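Local coordinates for OBG-type G domain-containing protein (Pyrococcus horikoshii, PDB 2E87) that is of unknown function but binds GDP through an OBG-type G domain and is probably a GTP-binding protein related to the nucleolar NOG1 family, at residues L61-L65 with I98-I102; T90-M95 with R146-L150; P168-G174 with G247-I253. All coordinates share one frame; numbering follows the deposited sequence.

From the N terminus, helix 38-67 supplies the first half of contact 1, and helix 88-117, two helices later, closes it. Before the chain reaches 98-102 it has already passed 90-95, which opens contact 2 on the same helix; that contact closes only at helix 144-156, so contacts 1 and 2 cross along the chain. They also touch in space, Ile98 meeting Leu150 and Leu65 meeting Met95, and so tie three helices of the N-terminal helical domain together. Strand 169-173 follows helix 144-156 and opens contact 3 only after both have closed; strand 249-254 closes it in the G domain. Its centre lies about 41 and 35 Å from the centres of contacts 1 and 2.

Contact 1. Residues L61-L65 with I98-I102; sequences LRKVL and IDWAI
Ile102 lays its CG1-CD1 branch against the flank of Leu61, with CG1 3.8 Å from Leu61 CB, the two side chains running alongside each other in opposing senses. The end of the same branch, CD1, meets Leu65 CD1 tip to tip at 3.6 Å and lies as close to Arg62 N. Chi1 of -68° sets CG1 of Ile102 opposite its carbonyl carbon, which turns the long branch into the groove between Leu61 and Leu65, one helical turn apart. Helices 38-67 and 88-117 pack here in the antiparallel sense of a helical bundle, their short segments inclined at 144° with axes 9.6 Å apart, in the N-terminal helical domain of the NOG1 type. Ile98, one turn before Ile102, divides its branches: CG2 lies 3.7 Å from Leu65 CD2, while CD1 crosses Val64 at about a right angle, 3.7 Å from its CG1. No hydrogen bond joins the segments. Arg62 carries its NH2 to Ile102 CG2 at 3.7 Å, and Asp99, whose carboxylate forms a salt bridge with Arg103, meets Leu65 CD1 through its CA and CB. Leu147 of helix 144-156 covers Leu61 and Ile98.

Contact 2. Residues T90-M95 with R146-L150; sequences TFHKAM and RLRYL. With SO4 (sulfate ion), chain B.
Chi1 of 156° swings the Tyr149 ring away from its backbone N and across to Thr90, whose CG2, anti to N (chi1 -61° for OG1), sits over one ring face. This CH-pi contact brings CG2 3.7 Å from the ring centroid, displaced toward the hydroxyl-bearing rim. The edge of the same ring receives Ala94 CB, 3.7 Å from Tyr149 CD2, while Tyr149 OH lies in the plane of the Phe91 ring, at its edge. That hydroxyl is hydrogen-bonded to the carbonyl of Val86, and Thr90 OG1 to Asp87, so both polar ends are held just ahead of segment 90-95. Leu150 makes the second CH-pi contact: its CD2 stands over a face of Phe91, 4.1 Å from the centroid. Leu150 CG lies 3.8 Å from Ala94 CB, and both its methyls reach SE of selenomethionine Met95. The small Ala94 lets the backbones come close, its CA 5.0 Å from that of Arg146. The extended Arg146 chain passes alongside Ala94, its CD against Ala94 CA, and a water bridges Arg146 NE, at 2.7 Å, to the Lys93 carbonyl. His92 NE2 donates from the imidazole edge to O2 of a sulfate ion (3.2 Å), probably from the crystallisation liquor and also bound by Ser72 OG. The short segments of helices 88-117 and 144-156 are inclined at 129° within the helical bundle, and Met95 and Leu147 carry the packing on to helix 38-67.

Contact 3. Residues P168-G174 with G247-I253; sequences PTVVIAG and GNLIIYI
Val171 N gives a nearly straight hydrogen bond to Leu249 O (2.8 Å, 171° at the hydrogen), and Ala173 N repeats it on Ile251 O at 2.8 Å. These rungs pair strands 169-173 and 249-254, neighbouring parallel strands in the central sheet of a P-loop GTPase fold. In return Ile251 N binds Val171 O and Ile253 N binds Ala173 O. At the start of the ladder Thr169 O takes Asn248 N at 2.9 Å and, weakly, Leu249 N. The other edge of strand 169-173 is bonded to strand 214-220, which makes it an inner strand. Val170, Leu249, Ile172 and Ile251 share one face of the sheet; Val170 CG1 lies 3.5 Å from Ile251 CD1, and Ile172 CG2 meets Ile253 CD1 at 3.7 Å. Leu183 and Leu184 of helix 180-187 help cover this side. On the face of Val171 and Ala173, Val171 CG2 presses on Gly247 CA at 3.5 Å, where a side chain on the glycine would clash. Tyr252, its CG anti to N at chi1 -163°, folds its ring back beside Ala173 and beneath Gly174, and meets Phe271 edge-to-face. Replacing Tyr252 by an alanine is likely to open a gap beside Ala173 and leave Gly174 and Phe271 without the ring they pack on. Gly174, probably the first glycine of the P-loop, accepts a hydrogen bond from Lys180 NZ on its carbonyl O and sets its CA over the tyrosine ring, 4.2 Å from the centroid.

Contact 1. Residues L61-L65 with I98-I102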
ATOM      1  N   LEU A  61     -19.169  -1.667  12.319  1.00 39.87           N
ATOM      2  CA  LEU A  61     -17.923  -2.418  12.350  1.00 42.17           C
ATOM      3  C   LEU A  61     -17.708  -3.231  11.074  1.00 46.35           C
ATOM      4  O   LEU A  61     -16.621  -3.207  10.498  1.00 47.42           O
ATOM      5  CB  LEU A  61     -17.881  -3.343  13.564  1.00 35.46           C
ATOM      6  CG  LEU A  61     -17.827  -2.641  14.923  1.00 40.71           C
ATOM      7  CD1 LEU A  61     -17.972  -3.699  15.984  1.00 35.85           C
ATOM      8  CD2 LEU A  61     -16.512  -1.848  15.102  1.00 31.71           C
ATOM      9  N   ARG A  62     -18.743  -3.939  10.630  1.00 47.96           N
ATOM     10  CA  ARG A  62     -18.649  -4.767   9.440  1.00 46.12           C
ATOM     11  C   ARG A  62     -18.264  -3.971   8.201  1.00 48.68           C
ATOM     12  O   ARG A  62     -17.645  -4.513   7.282  1.00 47.35           O
ATOM     13  CB  ARG A  62     -19.973  -5.486   9.197  1.00 49.84           C
ATOM     14  CG  ARG A  62     -19.907  -6.546   8.122  1.00 51.98           C
ATOM     15  CD  ARG A  62     -21.237  -7.267   7.999  1.00 62.37           C
ATOM     16  NE  ARG A  62     -21.384  -8.336   8.991  1.00 68.47           N
ATOM     17  CZ  ARG A  62     -22.315  -8.364   9.940  1.00 70.30           C
ATOM     18  NH1 ARG A  62     -23.191  -7.366  10.036  1.00 68.10           N
ATOM     19  NH2 ARG A  62     -22.381  -9.398  10.779  1.00 64.17           N
ATOM     20  N   LYS A  63     -18.638  -2.693   8.177  1.00 46.59           N
ATOM     21  CA  LYS A  63     -18.317  -1.810   7.059  1.00 47.39           C
ATOM     22  C   LYS A  63     -16.808  -1.645   6.953  1.00 47.15           C
ATOM     23  O   LYS A  63     -16.273  -1.492   5.857  1.00 48.08           O
ATOM     24  CB  LYS A  63     -18.970  -0.432   7.256  1.00 55.96           C
ATOM     25  CG  LYS A  63     -18.410   0.658   6.342  1.00 66.62           C
ATOM     26  CD  LYS A  63     -18.995   2.057   6.619  1.00 78.26           C
ATOM     27  CE  LYS A  63     -20.385   2.260   6.005  1.00 85.59           C
ATOM     28  NZ  LYS A  63     -20.882   3.678   6.122  1.00 88.15           N
ATOM     29  N   VAL A  64     -16.126  -1.661   8.097  1.00 42.89           N
ATOM     30  CA  VAL A  64     -14.665  -1.531   8.141  1.00 40.12           C
ATOM     31  C   VAL A  64     -13.983  -2.756   7.524  1.00 38.50           C
ATOM     32  O   VAL A  64     -13.018  -2.638   6.763  1.00 35.95           O
ATOM     33  CB  VAL A  64     -14.155  -1.405   9.594  1.00 41.19           C
ATOM     34  CG1 VAL A  64     -12.663  -1.245   9.596  1.00 38.82           C
ATOM     35  CG2 VAL A  64     -14.817  -0.226  10.291  1.00 45.20           C
ATOM     36  N   LEU A  65     -14.481  -3.933   7.873  1.00 32.77           N
ATOM     37  CA  LEU A  65     -13.926  -5.176   7.358  1.00 41.79           C
ATOM     38  C   LEU A  65     -14.192  -5.340   5.863  1.00 47.81           C
ATOM     39  O   LEU A  65     -13.364  -5.901   5.142  1.00 47.48           O
ATOM     40  CB  LEU A  65     -14.527  -6.381   8.082  1.00 36.71           C
ATOM     41  CG  LEU A  65     -14.415  -6.489   9.598  1.00 41.37           C
ATOM     42  CD1 LEU A  65     -15.135  -7.743  10.067  1.00 34.94           C
ATOM     43  CD2 LEU A  65     -12.944  -6.523   9.997  1.00 36.24           C
ATOM     44  N   ILE A  98     -11.881  -6.537  15.401  1.00 32.63           N
ATOM     45  CA  ILE A  98     -13.180  -6.059  14.945  1.00 37.05           C
ATOM     46  C   ILE A  98     -14.101  -7.258  14.676  1.00 37.66           C
ATOM     47  O   ILE A  98     -15.222  -7.312  15.164  1.00 35.57           O
ATOM     48  CB  ILE A  98     -13.014  -5.184  13.684  1.00 32.60           C
ATOM     49  CG1 ILE A  98     -12.332  -3.867  14.067  1.00 35.47           C
ATOM     50  CG2 ILE A  98     -14.344  -4.905  13.055  1.00 36.13           C
ATOM     51  CD1 ILE A  98     -12.257  -2.842  12.937  1.00 39.40           C
ATOM     52  N   ASP A  99     -13.597  -8.236  13.929  1.00 40.89           N
ATOM     53  CA  ASP A  99     -14.361  -9.436  13.613  1.00 43.96           C
ATOM     54  C   ASP A  99     -14.791 -10.138  14.898  1.00 43.99           C
ATOM     55  O   ASP A  99     -15.920 -10.623  15.012  1.00 43.96           O
ATOM     56  CB  ASP A  99     -13.513 -10.384  12.747  1.00 49.00           C
ATOM     57  CG  ASP A  99     -14.155 -11.753  12.577  1.00 57.72           C
ATOM     58  OD1 ASP A  99     -13.956 -12.623  13.457  1.00 62.64           O
ATOM     59  OD2 ASP A  99     -14.870 -11.958  11.574  1.00 61.32           O
ATOM     60  N   TRP A 100     -13.883 -10.193  15.864  1.00 39.52           N
ATOM     61  CA  TRP A 100     -14.184 -10.818  17.131  1.00 37.85           C
ATOM     62  C   TRP A 100     -15.362 -10.090  17.800  1.00 39.46           C
ATOM     63  O   TRP A 100     -16.301 -10.723  18.269  1.00 41.64           O
ATOM     64  CB  TRP A 100     -12.947 -10.775  18.039  1.00 41.09           C
ATOM     65  CG  TRP A 100     -13.242 -11.164  19.462  1.00 47.19           C
ATOM     66  CD1 TRP A 100     -13.378 -12.428  19.956  1.00 45.51           C
ATOM     67  CD2 TRP A 100     -13.533 -10.274  20.551  1.00 43.06           C
ATOM     68  NE1 TRP A 100     -13.741 -12.382  21.285  1.00 47.99           N
ATOM     69  CE2 TRP A 100     -13.847 -11.072  21.673  1.00 41.49           C
ATOM     70  CE3 TRP A 100     -13.566  -8.881  20.684  1.00 43.10           C
ATOM     71  CZ2 TRP A 100     -14.191 -10.524  22.911  1.00 40.07           C
ATOM     72  CZ3 TRP A 100     -13.911  -8.332  21.922  1.00 44.14           C
ATOM     73  CH2 TRP A 100     -14.220  -9.157  23.016  1.00 44.92           C
ATOM     74  N   ALA A 101     -15.316  -8.761  17.826  1.00 34.68           N
ATOM     75  CA  ALA A 101     -16.365  -7.963  18.457  1.00 34.92           C
ATOM     76  C   ALA A 101     -17.725  -8.189  17.788  1.00 35.89           C
ATOM     77  O   ALA A 101     -18.752  -8.321  18.467  1.00 34.60           O
ATOM     78  CB  ALA A 101     -15.988  -6.481  18.413  1.00 26.50           C
ATOM     79  N   ILE A 102     -17.725  -8.249  16.457  1.00 35.45           N
ATOM     80  CA  ILE A 102     -18.949  -8.471  15.700  1.00 37.71           C
ATOM     81  C   ILE A 102     -19.552  -9.805  16.090  1.00 41.21           C
ATOM     82  O   ILE A 102     -20.762  -9.931  16.279  1.00 41.85           O
ATOM     83  CB  ILE A 102     -18.672  -8.486  14.188  1.00 36.54           C
ATOM     84  CG1 ILE A 102     -18.274  -7.091  13.730  1.00 36.81           C
ATOM     85  CG2 ILE A 102     -19.894  -8.967  13.436  1.00 34.93           C
ATOM     86  CD1 ILE A 102     -17.940  -6.994  12.271  1.00 36.04           C
TER

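Contact 2. Residues T90-M95 with R146-L150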
ATOM      1  N   THR A  90       0.271  -5.972  13.130  1.00 33.30           N
ATOM      2  CA  THR A  90      -0.594  -5.148  13.952  1.00 37.54           C
ATOM      3  C   THR A  90      -1.918  -4.897  13.227  1.00 39.37           C
ATOM      4  O   THR A  90      -2.994  -4.940  13.835  1.00 37.50           O
ATOM      5  CB  THR A  90       0.070  -3.787  14.265  1.00 35.95           C
ATOM      6  OG1 THR A  90       1.278  -4.014  14.993  1.00 38.66           O
ATOM      7  CG2 THR A  90      -0.846  -2.902  15.095  1.00 34.51           C
ATOM      8  N   PHE A  91      -1.836  -4.640  11.925  1.00 40.48           N
ATOM      9  CA  PHE A  91      -3.032  -4.382  11.139  1.00 36.78           C
ATOM     10  C   PHE A  91      -3.959  -5.593  11.146  1.00 36.46           C
ATOM     11  O   PHE A  91      -5.146  -5.467  11.428  1.00 39.78           O
ATOM     12  CB  PHE A  91      -2.659  -4.023   9.701  1.00 34.91           C
ATOM     13  CG  PHE A  91      -3.708  -3.216   8.994  1.00 37.94           C
ATOM     14  CD1 PHE A  91      -3.808  -1.847   9.204  1.00 32.73           C
ATOM     15  CD2 PHE A  91      -4.622  -3.836   8.145  1.00 40.81           C
ATOM     16  CE1 PHE A  91      -4.800  -1.109   8.585  1.00 39.38           C
ATOM     17  CE2 PHE A  91      -5.622  -3.106   7.518  1.00 38.73           C
ATOM     18  CZ  PHE A  91      -5.716  -1.739   7.737  1.00 40.76           C
ATOM     19  N   HIS A  92      -3.414  -6.769  10.842  1.00 38.06           N
ATOM     20  CA  HIS A  92      -4.212  -7.987  10.809  1.00 39.95           C
ATOM     21  C   HIS A  92      -4.914  -8.237  12.126  1.00 38.37           C
ATOM     22  O   HIS A  92      -6.077  -8.642  12.142  1.00 40.19           O
ATOM     23  CB  HIS A  92      -3.343  -9.205  10.461  1.00 45.69           C
ATOM     24  CG  HIS A  92      -3.245  -9.476   8.992  1.00 58.02           C
ATOM     25  ND1 HIS A  92      -2.164 -10.116   8.422  1.00 62.97           N
ATOM     26  CD2 HIS A  92      -4.103  -9.212   7.977  1.00 58.02           C
ATOM     27  CE1 HIS A  92      -2.359 -10.232   7.120  1.00 61.28           C
ATOM     28  NE2 HIS A  92      -3.529  -9.692   6.825  1.00 60.61           N
ATOM     29  N   LYS A  93      -4.205  -7.994  13.224  1.00 34.65           N
ATOM     30  CA  LYS A  93      -4.748  -8.216  14.548  1.00 34.43           C
ATOM     31  C   LYS A  93      -5.810  -7.224  14.948  1.00 31.86           C
ATOM     32  O   LYS A  93      -6.771  -7.581  15.630  1.00 33.65           O
ATOM     33  CB  LYS A  93      -3.627  -8.231  15.582  1.00 36.44           C
ATOM     34  CG  LYS A  93      -2.830  -9.511  15.524  1.00 36.59           C
ATOM     35  CD  LYS A  93      -1.628  -9.496  16.439  1.00 46.55           C
ATOM     36  CE  LYS A  93      -0.867 -10.799  16.275  1.00 52.31           C
ATOM     37  NZ  LYS A  93       0.408 -10.804  17.021  1.00 52.20           N
ATOM     38  N   ALA A  94      -5.640  -5.979  14.532  1.00 30.10           N
ATOM     39  CA  ALA A  94      -6.620  -4.958  14.850  1.00 30.05           C
ATOM     40  C   ALA A  94      -7.906  -5.361  14.130  1.00 35.97           C
ATOM     41  O   ALA A  94      -8.989  -5.392  14.729  1.00 32.88           O
ATOM     42  CB  ALA A  94      -6.137  -3.599  14.377  1.00 31.13           C
HETATM   43  N   MSE A  95      -7.779  -5.703  12.849  1.00 35.02           N
HETATM   44  CA  MSE A  95      -8.939  -6.116  12.071  1.00 39.73           C
HETATM   45  C   MSE A  95      -9.598  -7.321  12.707  1.00 39.43           C
HETATM   46  O   MSE A  95     -10.820  -7.385  12.794  1.00 42.60           O
HETATM   47  CB  MSE A  95      -8.537  -6.440  10.635  1.00 43.15           C
HETATM   48  CG  MSE A  95      -8.111  -5.229   9.818  1.00 41.67           C
HETATM   49 SE   MSE A  95      -9.527  -3.915   9.565  1.00 62.78          SE
HETATM   50  CE  MSE A  95     -10.508  -4.820   8.149  1.00 53.57           C
ATOM     51  N   ARG A 146      -7.649  -0.659  19.376  1.00 30.99           N
ATOM     52  CA  ARG A 146      -7.530  -1.174  18.012  1.00 36.64           C
ATOM     53  C   ARG A 146      -8.276  -0.265  17.019  1.00 31.59           C
ATOM     54  O   ARG A 146      -7.792  -0.004  15.930  1.00 35.36           O
ATOM     55  CB  ARG A 146      -8.087  -2.595  17.907  1.00 36.16           C
ATOM     56  CG  ARG A 146      -7.252  -3.691  18.534  1.00 39.54           C
ATOM     57  CD  ARG A 146      -7.891  -5.033  18.189  1.00 42.85           C
ATOM     58  NE  ARG A 146      -7.353  -6.178  18.915  1.00 46.20           N
ATOM     59  CZ  ARG A 146      -7.429  -6.337  20.230  1.00 52.12           C
ATOM     60  NH1 ARG A 146      -8.020  -5.420  20.986  1.00 49.30           N
ATOM     61  NH2 ARG A 146      -6.920  -7.425  20.789  1.00 60.00           N
ATOM     62  N   LEU A 147      -9.449   0.225  17.393  1.00 31.17           N
ATOM     63  CA  LEU A 147     -10.191   1.092  16.489  1.00 34.32           C
ATOM     64  C   LEU A 147      -9.428   2.394  16.288  1.00 37.21           C
ATOM     65  O   LEU A 147      -9.308   2.903  15.175  1.00 38.91           O
ATOM     66  CB  LEU A 147     -11.570   1.404  17.049  1.00 27.54           C
ATOM     67  CG  LEU A 147     -12.557   0.247  17.187  1.00 38.57           C
ATOM     68  CD1 LEU A 147     -13.777   0.759  17.950  1.00 25.12           C
ATOM     69  CD2 LEU A 147     -12.949  -0.313  15.810  1.00 29.23           C
ATOM     70  N   ARG A 148      -8.904   2.929  17.378  1.00 36.16           N
ATOM     71  CA  ARG A 148      -8.162   4.167  17.307  1.00 31.57           C
ATOM     72  C   ARG A 148      -6.932   3.981  16.421  1.00 30.35           C
ATOM     73  O   ARG A 148      -6.629   4.831  15.594  1.00 34.07           O
ATOM     74  CB  ARG A 148      -7.806   4.617  18.716  1.00 31.15           C
ATOM     75  CG  ARG A 148      -9.011   5.219  19.415  1.00 36.74           C
ATOM     76  CD  ARG A 148      -8.828   5.363  20.912  1.00 37.84           C
ATOM     77  NE  ARG A 148      -9.997   6.018  21.485  1.00 36.44           N
ATOM     78  CZ  ARG A 148     -10.271   7.307  21.332  1.00 39.92           C
ATOM     79  NH1 ARG A 148      -9.452   8.088  20.640  1.00 47.10           N
ATOM     80  NH2 ARG A 148     -11.388   7.803  21.825  1.00 35.76           N
ATOM     81  N   TYR A 149      -6.243   2.859  16.581  1.00 31.83           N
ATOM     82  CA  TYR A 149      -5.084   2.576  15.747  1.00 34.80           C
ATOM     83  C   TYR A 149      -5.501   2.460  14.269  1.00 35.86           C
ATOM     84  O   TYR A 149      -4.825   2.995  13.398  1.00 39.83           O
ATOM     85  CB  TYR A 149      -4.405   1.282  16.185  1.00 24.09           C
ATOM     86  CG  TYR A 149      -3.600   0.613  15.085  1.00 33.84           C
ATOM     87  CD1 TYR A 149      -2.322   1.063  14.747  1.00 32.96           C
ATOM     88  CD2 TYR A 149      -4.138  -0.464  14.356  1.00 24.23           C
ATOM     89  CE1 TYR A 149      -1.590   0.456  13.706  1.00 32.99           C
ATOM     90  CE2 TYR A 149      -3.422  -1.071  13.318  1.00 31.54           C
ATOM     91  CZ  TYR A 149      -2.152  -0.606  12.996  1.00 37.39           C
ATOM     92  OH  TYR A 149      -1.469  -1.192  11.955  1.00 40.03           O
ATOM     93  N   LEU A 150      -6.596   1.764  13.985  1.00 37.27           N
ATOM     94  CA  LEU A 150      -7.031   1.612  12.593  1.00 38.97           C
ATOM     95  C   LEU A 150      -7.328   2.958  11.945  1.00 38.43           C
ATOM     96  O   LEU A 150      -7.136   3.139  10.745  1.00 42.44           O
ATOM     97  CB  LEU A 150      -8.272   0.715  12.501  1.00 31.58           C
ATOM     98  CG  LEU A 150      -7.966  -0.765  12.670  1.00 31.73           C
ATOM     99  CD1 LEU A 150      -9.248  -1.541  12.815  1.00 33.14           C
ATOM    100  CD2 LEU A 150      -7.159  -1.264  11.472  1.00 29.70           C
TER
HETATM  101  S   SO4 B 401      -6.210 -10.698   4.255  1.00 79.70           S
HETATM  102  O1  SO4 B 401      -6.856 -10.542   2.883  1.00 86.06           O
HETATM  103  O2  SO4 B 401      -6.118  -9.356   5.017  1.00 84.83           O
HETATM  104  O3  SO4 B 401      -7.143 -11.643   5.026  1.00 81.16           O
HETATM  105  O4  SO4 B 401      -4.797 -11.204   4.075  1.00 79.68           O
HETATM  106  O   HOH W   1      -6.984  -8.774  18.383  1.00 49.17           O

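Contact 3. Residues P168-G174 with G247-I253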
ATOM      1  N   PRO A 168       5.359  -2.976 -17.037  1.00 37.49           N
ATOM      2  CA  PRO A 168       6.797  -3.091 -16.748  1.00 33.65           C
ATOM      3  C   PRO A 168       7.354  -1.770 -16.226  1.00 27.85           C
ATOM      4  O   PRO A 168       7.042  -0.697 -16.746  1.00 29.97           O
ATOM      5  CB  PRO A 168       7.406  -3.474 -18.103  1.00 38.53           C
ATOM      6  CG  PRO A 168       6.217  -4.027 -18.907  1.00 34.81           C
ATOM      7  CD  PRO A 168       5.099  -3.112 -18.481  1.00 32.83           C
ATOM      8  N   THR A 169       8.166  -1.842 -15.185  1.00 30.02           N
ATOM      9  CA  THR A 169       8.753  -0.624 -14.629  1.00 35.70           C
ATOM     10  C   THR A 169      10.272  -0.656 -14.651  1.00 32.11           C
ATOM     11  O   THR A 169      10.890  -1.688 -14.377  1.00 26.43           O
ATOM     12  CB  THR A 169       8.300  -0.370 -13.154  1.00 31.96           C
ATOM     13  OG1 THR A 169       6.899  -0.119 -13.117  1.00 33.18           O
ATOM     14  CG2 THR A 169       9.010   0.855 -12.571  1.00 35.53           C
ATOM     15  N   VAL A 170      10.856   0.484 -15.004  1.00 33.85           N
ATOM     16  CA  VAL A 170      12.298   0.647 -15.011  1.00 33.82           C
ATOM     17  C   VAL A 170      12.633   1.488 -13.777  1.00 36.07           C
ATOM     18  O   VAL A 170      12.013   2.532 -13.534  1.00 33.29           O
ATOM     19  CB  VAL A 170      12.804   1.404 -16.257  1.00 36.52           C
ATOM     20  CG1 VAL A 170      14.314   1.606 -16.140  1.00 32.99           C
ATOM     21  CG2 VAL A 170      12.485   0.618 -17.521  1.00 34.59           C
ATOM     22  N   VAL A 171      13.605   1.020 -13.001  1.00 37.41           N
ATOM     23  CA  VAL A 171      14.051   1.701 -11.786  1.00 31.18           C
ATOM     24  C   VAL A 171      15.463   2.244 -12.022  1.00 33.71           C
ATOM     25  O   VAL A 171      16.392   1.477 -12.263  1.00 35.46           O
ATOM     26  CB  VAL A 171      14.058   0.715 -10.574  1.00 32.89           C
ATOM     27  CG1 VAL A 171      14.556   1.400  -9.337  1.00 33.65           C
ATOM     28  CG2 VAL A 171      12.652   0.170 -10.333  1.00 28.61           C
ATOM     29  N   ILE A 172      15.607   3.569 -11.956  1.00 31.74           N
ATOM     30  CA  ILE A 172      16.886   4.237 -12.169  1.00 31.33           C
ATOM     31  C   ILE A 172      17.632   4.492 -10.848  1.00 32.24           C
ATOM     32  O   ILE A 172      17.122   5.177  -9.963  1.00 29.22           O
ATOM     33  CB  ILE A 172      16.680   5.579 -12.930  1.00 31.28           C
ATOM     34  CG1 ILE A 172      15.983   5.315 -14.261  1.00 27.70           C
ATOM     35  CG2 ILE A 172      18.030   6.266 -13.189  1.00 30.36           C
ATOM     36  CD1 ILE A 172      15.515   6.594 -14.976  1.00 30.64           C
ATOM     37  N   ALA A 173      18.841   3.931 -10.738  1.00 29.57           N
ATOM     38  CA  ALA A 173      19.672   4.054  -9.531  1.00 31.10           C
ATOM     39  C   ALA A 173      21.012   4.783  -9.767  1.00 33.63           C
ATOM     40  O   ALA A 173      21.403   5.064 -10.906  1.00 31.99           O
ATOM     41  CB  ALA A 173      19.939   2.664  -8.953  1.00 24.76           C
ATOM     42  N   GLY A 174      21.706   5.085  -8.675  1.00 28.83           N
ATOM     43  CA  GLY A 174      22.984   5.757  -8.771  1.00 23.02           C
ATOM     44  C   GLY A 174      23.068   6.861  -7.739  1.00 32.77           C
ATOM     45  O   GLY A 174      22.041   7.291  -7.210  1.00 30.55           O
ATOM     46  N   GLY A 247      10.037  -2.928  -9.599  1.00 39.56           N
ATOM     47  CA  GLY A 247      10.934  -2.908 -10.741  1.00 38.04           C
ATOM     48  C   GLY A 247      11.094  -4.195 -11.522  1.00 37.96           C
ATOM     49  O   GLY A 247      11.136  -5.278 -10.953  1.00 40.52           O
ATOM     50  N   ASN A 248      11.196  -4.073 -12.844  1.00 38.35           N
ATOM     51  CA  ASN A 248      11.368  -5.235 -13.716  1.00 37.24           C
ATOM     52  C   ASN A 248      12.709  -5.110 -14.423  1.00 41.97           C
ATOM     53  O   ASN A 248      13.160  -6.028 -15.101  1.00 46.23           O
ATOM     54  CB  ASN A 248      10.236  -5.281 -14.739  1.00 30.57           C
ATOM     55  CG  ASN A 248       8.875  -5.294 -14.083  1.00 35.82           C
ATOM     56  OD1 ASN A 248       8.491  -6.282 -13.468  1.00 37.47           O
ATOM     57  ND2 ASN A 248       8.145  -4.189 -14.189  1.00 32.62           N
ATOM     58  N   LEU A 249      13.330  -3.948 -14.255  1.00 39.53           N
ATOM     59  CA  LEU A 249      14.623  -3.642 -14.845  1.00 39.59           C
ATOM     60  C   LEU A 249      15.259  -2.486 -14.081  1.00 39.05           C
ATOM     61  O   LEU A 249      14.608  -1.498 -13.757  1.00 37.29           O
ATOM     62  CB  LEU A 249      14.495  -3.242 -16.315  1.00 36.88           C
ATOM     63  CG  LEU A 249      15.806  -2.698 -16.907  1.00 40.37           C
ATOM     64  CD1 LEU A 249      16.854  -3.801 -16.939  1.00 35.54           C
ATOM     65  CD2 LEU A 249      15.563  -2.179 -18.302  1.00 40.66           C
ATOM     66  N   ILE A 250      16.537  -2.620 -13.795  1.00 35.22           N
ATOM     67  CA  ILE A 250      17.240  -1.584 -13.087  1.00 34.29           C
ATOM     68  C   ILE A 250      18.308  -0.965 -13.965  1.00 32.66           C
ATOM     69  O   ILE A 250      19.147  -1.673 -14.512  1.00 33.78           O
ATOM     70  CB  ILE A 250      17.901  -2.147 -11.818  1.00 40.47           C
ATOM     71  CG1 ILE A 250      16.827  -2.418 -10.754  1.00 44.20           C
ATOM     72  CG2 ILE A 250      18.945  -1.183 -11.310  1.00 34.61           C
ATOM     73  CD1 ILE A 250      17.383  -2.918  -9.449  1.00 45.48           C
ATOM     74  N   ILE A 251      18.242   0.353 -14.125  1.00 32.50           N
ATOM     75  CA  ILE A 251      19.236   1.099 -14.893  1.00 32.73           C
ATOM     76  C   ILE A 251      20.156   1.743 -13.867  1.00 34.92           C
ATOM     77  O   ILE A 251      19.709   2.507 -13.016  1.00 40.08           O
ATOM     78  CB  ILE A 251      18.630   2.238 -15.740  1.00 33.79           C
ATOM     79  CG1 ILE A 251      17.892   1.678 -16.958  1.00 33.86           C
ATOM     80  CG2 ILE A 251      19.743   3.149 -16.232  1.00 36.91           C
ATOM     81  CD1 ILE A 251      17.165   2.741 -17.770  1.00 26.81           C
ATOM     82  N   TYR A 252      21.439   1.425 -13.932  1.00 34.77           N
ATOM     83  CA  TYR A 252      22.384   1.992 -12.989  1.00 33.61           C
ATOM     84  C   TYR A 252      23.277   2.983 -13.713  1.00 37.74           C
ATOM     85  O   TYR A 252      24.003   2.610 -14.636  1.00 32.93           O
ATOM     86  CB  TYR A 252      23.255   0.909 -12.363  1.00 30.00           C
ATOM     87  CG  TYR A 252      23.935   1.408 -11.125  1.00 31.17           C
ATOM     88  CD1 TYR A 252      23.349   1.226  -9.877  1.00 32.33           C
ATOM     89  CD2 TYR A 252      25.108   2.161 -11.205  1.00 29.48           C
ATOM     90  CE1 TYR A 252      23.902   1.793  -8.731  1.00 35.18           C
ATOM     91  CE2 TYR A 252      25.669   2.726 -10.067  1.00 37.20           C
ATOM     92  CZ  TYR A 252      25.057   2.537  -8.830  1.00 37.94           C
ATOM     93  OH  TYR A 252      25.585   3.090  -7.688  1.00 47.66           O
ATOM     94  N   ILE A 253      23.220   4.239 -13.286  1.00 36.38           N
ATOM     95  CA  ILE A 253      24.020   5.277 -13.905  1.00 36.80           C
ATOM     96  C   ILE A 253      25.299   5.608 -13.138  1.00 40.16           C
ATOM     97  O   ILE A 253      25.258   5.874 -11.935  1.00 38.72           O
ATOM     98  CB  ILE A 253      23.238   6.598 -14.037  1.00 34.11           C
ATOM     99  CG1 ILE A 253      21.914   6.376 -14.775  1.00 32.79           C
ATOM    100  CG2 ILE A 253      24.097   7.616 -14.768  1.00 30.88           C
ATOM    101  CD1 ILE A 253      21.063   7.635 -14.904  1.00 25.31           C
TER